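Local structure of SspB protein (Streptomyces clavuligerus, 6JUF) at the interface of chains A and B. The protein acts as a DNase of the SspABCD-SspE system, which senses DNA phosphorothioation and defends bacteria against a wide range of phages. Numbering follows the deposited sequence. Chains: chain A/B, SspB protein.

The interface of chains A and B. Residues chain A 199-201, 203; chain B 104-105, 107, 204.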
ATOM      1  N   SER A 199      -7.939  -1.592  -0.436  1.00  9.31           N
ATOM      2  CA  SER A 199      -6.699  -1.110  -1.027  1.00 10.40           C
ATOM      3  C   SER A 199      -6.215  -2.052  -2.133  1.00 11.31           C
ATOM      4  O   SER A 199      -6.510  -3.278  -2.097  1.00 10.11           O
ATOM      5  CB  SER A 199      -5.614  -0.961   0.057  1.00 15.64           C
ATOM      6  OG  SER A 199      -5.394  -2.200   0.734  1.00 14.97           O
ATOM      7  N   CYS A 200      -5.446  -1.531  -3.091  1.00 10.19           N
ATOM      8  CA  CYS A 200      -4.704  -2.391  -3.992  1.00  9.20           C
ATOM      9  C   CYS A 200      -3.402  -1.623  -4.357  1.00  9.65           C
ATOM     10  O   CYS A 200      -3.488  -0.584  -5.025  1.00  9.93           O
ATOM     11  CB  CYS A 200      -5.484  -2.699  -5.281  1.00  9.22           C
ATOM     12  SG  CYS A 200      -4.549  -3.887  -6.303  1.00  9.84           S
ATOM     13  N   PRO A 201      -2.235  -2.125  -3.929  1.00  9.17           N
ATOM     14  CA  PRO A 201      -1.012  -1.310  -4.061  1.00 11.31           C
ATOM     15  C   PRO A 201      -0.571  -1.075  -5.495  1.00  9.14           C
ATOM     16  O   PRO A 201       0.241  -0.188  -5.761  1.00 10.58           O
ATOM     17  CB  PRO A 201       0.034  -2.104  -3.291  1.00 12.61           C
ATOM     18  CG  PRO A 201      -0.494  -3.520  -3.260  1.00 14.06           C
ATOM     19  CD  PRO A 201      -1.991  -3.438  -3.267  1.00  9.65           C
ATOM     20  N   ARG A 203      -2.366   0.203  -7.723  1.00  6.84           N
ATOM     21  CA  ARG A 203      -2.888   1.559  -8.146  1.00  5.87           C
ATOM     22  C   ARG A 203      -1.823   2.630  -8.068  1.00  7.67           C
ATOM     23  O   ARG A 203      -1.926   3.601  -8.804  1.00  9.69           O
ATOM     24  CB  ARG A 203      -4.096   1.954  -7.311  1.00  6.36           C
ATOM     25  CG  ARG A 203      -5.298   1.036  -7.516  1.00  7.21           C
ATOM     26  CD  ARG A 203      -6.333   1.206  -6.386  1.00  9.59           C
ATOM     27  NE  ARG A 203      -7.373   0.173  -6.530  1.00  9.30           N
ATOM     28  CZ  ARG A 203      -8.125  -0.205  -5.475  1.00 10.06           C
ATOM     29  NH1 ARG A 203      -8.038   0.413  -4.310  1.00 11.91           N
ATOM     30  NH2 ARG A 203      -9.025  -1.189  -5.671  1.00 12.39           N
TER
ATOM     31  N   LEU B 104      -3.965  -3.649   6.622  1.00  8.91           N
ATOM     32  CA  LEU B 104      -4.553  -2.418   5.997  1.00  8.41           C
ATOM     33  C   LEU B 104      -5.127  -2.743   4.622  1.00 10.19           C
ATOM     34  O   LEU B 104      -4.867  -2.048   3.609  1.00 10.24           O
ATOM     35  CB  LEU B 104      -3.539  -1.258   5.951  1.00  8.54           C
ATOM     36  CG  LEU B 104      -2.912  -0.857   7.314  1.00  9.76           C
ATOM     37  CD1 LEU B 104      -2.021   0.367   7.085  1.00 11.43           C
ATOM     38  CD2 LEU B 104      -3.967  -0.593   8.410  1.00 12.08           C
ATOM     39  N   GLU B 105      -5.932  -3.795   4.584  1.00  9.31           N
ATOM     40  CA  GLU B 105      -6.560  -4.218   3.344  1.00  9.01           C
ATOM     41  C   GLU B 105      -7.768  -3.335   2.997  1.00 10.53           C
ATOM     42  O   GLU B 105      -8.190  -3.340   1.804  1.00  8.95           O
ATOM     43  CB  GLU B 105      -7.082  -5.696   3.415  1.00 10.56           C
ATOM     44  CG  GLU B 105      -5.955  -6.650   3.648  1.00 15.38           C
ATOM     45  CD  GLU B 105      -6.454  -8.051   3.967  1.00 19.07           C
ATOM     46  OE1 GLU B 105      -7.516  -8.457   3.403  1.00 14.59           O
ATOM     47  OE2 GLU B 105      -5.773  -8.745   4.782  1.00 22.29           O
ATOM     48  N   LEU B 107      -9.655   0.384   2.767  1.00  7.81           N
ATOM     49  CA  LEU B 107      -9.349   1.824   2.729  1.00  7.43           C
ATOM     50  C   LEU B 107      -9.889   2.571   3.929  1.00  7.97           C
ATOM     51  O   LEU B 107      -9.255   3.560   4.368  1.00  7.65           O
ATOM     52  CB  LEU B 107      -9.803   2.478   1.423  1.00  9.39           C
ATOM     53  CG  LEU B 107      -8.958   1.977   0.216  1.00  9.86           C
ATOM     54  CD1 LEU B 107      -9.524   2.463  -1.117  1.00 10.96           C
ATOM     55  CD2 LEU B 107      -7.484   2.341   0.319  1.00 10.15           C
ATOM     56  N   GLU B 204      -3.954   6.466  -1.516  1.00  8.45           N
ATOM     57  CA  GLU B 204      -5.216   5.922  -1.995  1.00  8.63           C
ATOM     58  C   GLU B 204      -6.414   6.710  -1.538  1.00  9.42           C
ATOM     59  O   GLU B 204      -7.490   6.521  -2.119  1.00 12.03           O
ATOM     60  CB  GLU B 204      -5.427   4.450  -1.578  1.00 12.59           C
ATOM     61  CG  GLU B 204      -4.480   3.548  -2.304  1.00 16.19           C
ATOM     62  CD  GLU B 204      -5.135   2.209  -2.615  1.00 14.86           C
ATOM     63  OE1 GLU B 204      -4.578   1.181  -2.244  1.00 17.51           O
ATOM     64  OE2 GLU B 204      -6.212   2.211  -3.246  1.00 15.36           O
TER
HETATM   65  O   HOH W   1      -6.548  -5.019   0.052  1.00 12.15           O
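The side chain of B:Glu204 turns at its second torsion (chi2 -145°), which presents its carboxylate to A:Cys200 and A:Arg203. In A:Ser199 a chi1 of 57° tucks the hydroxyl OG over the residue's own backbone and points it to the backbone O of B:Leu104. SspB belongs to the DUF4007 family, and this patch is part of a two-fold symmetric interface between two copies. The deposited assembly is a dimer; the structure alone does not show whether it is the biological one.

Each carboxylate oxygen of B:Glu204 has its own partner. OE2 of B:Glu204 forms a salt bridge with the guanidinium NH1 of A:Arg203 at 2.8 Å. OE2 lies at the guanidinium edge, nearly in its plane, but the two flat groups stand 82° apart. The carboxylate does not pair side by side with the guanidinium; OE1 turns instead to A:Cys200. OE1 of B:Glu204 accepts a hydrogen bond from the backbone N of A:Cys200 at 3.0 Å. Both oxygens use their syn lone pairs. CB of A:Cys200 covers one face of the guanidinium of A:Arg203, 3.6 Å above its centre, and may help to hold it in place.

A:Ser199 docks on the loop just before helix 107-118 of chain B. OG of A:Ser199 donates to the backbone O of B:Leu104 at 2.9 Å, in the carbonyl plane and on a lone pair. N of A:Ser199 donates to the backbone O of B:Glu105 at 2.9 Å, from above the carbonyl plane. Water 1 links that same O to the O and OG of A:Ser199. The methyl CD2 of B:Leu107 packs against CA of A:Ser199 at 3.8 Å, alongside these polar bonds.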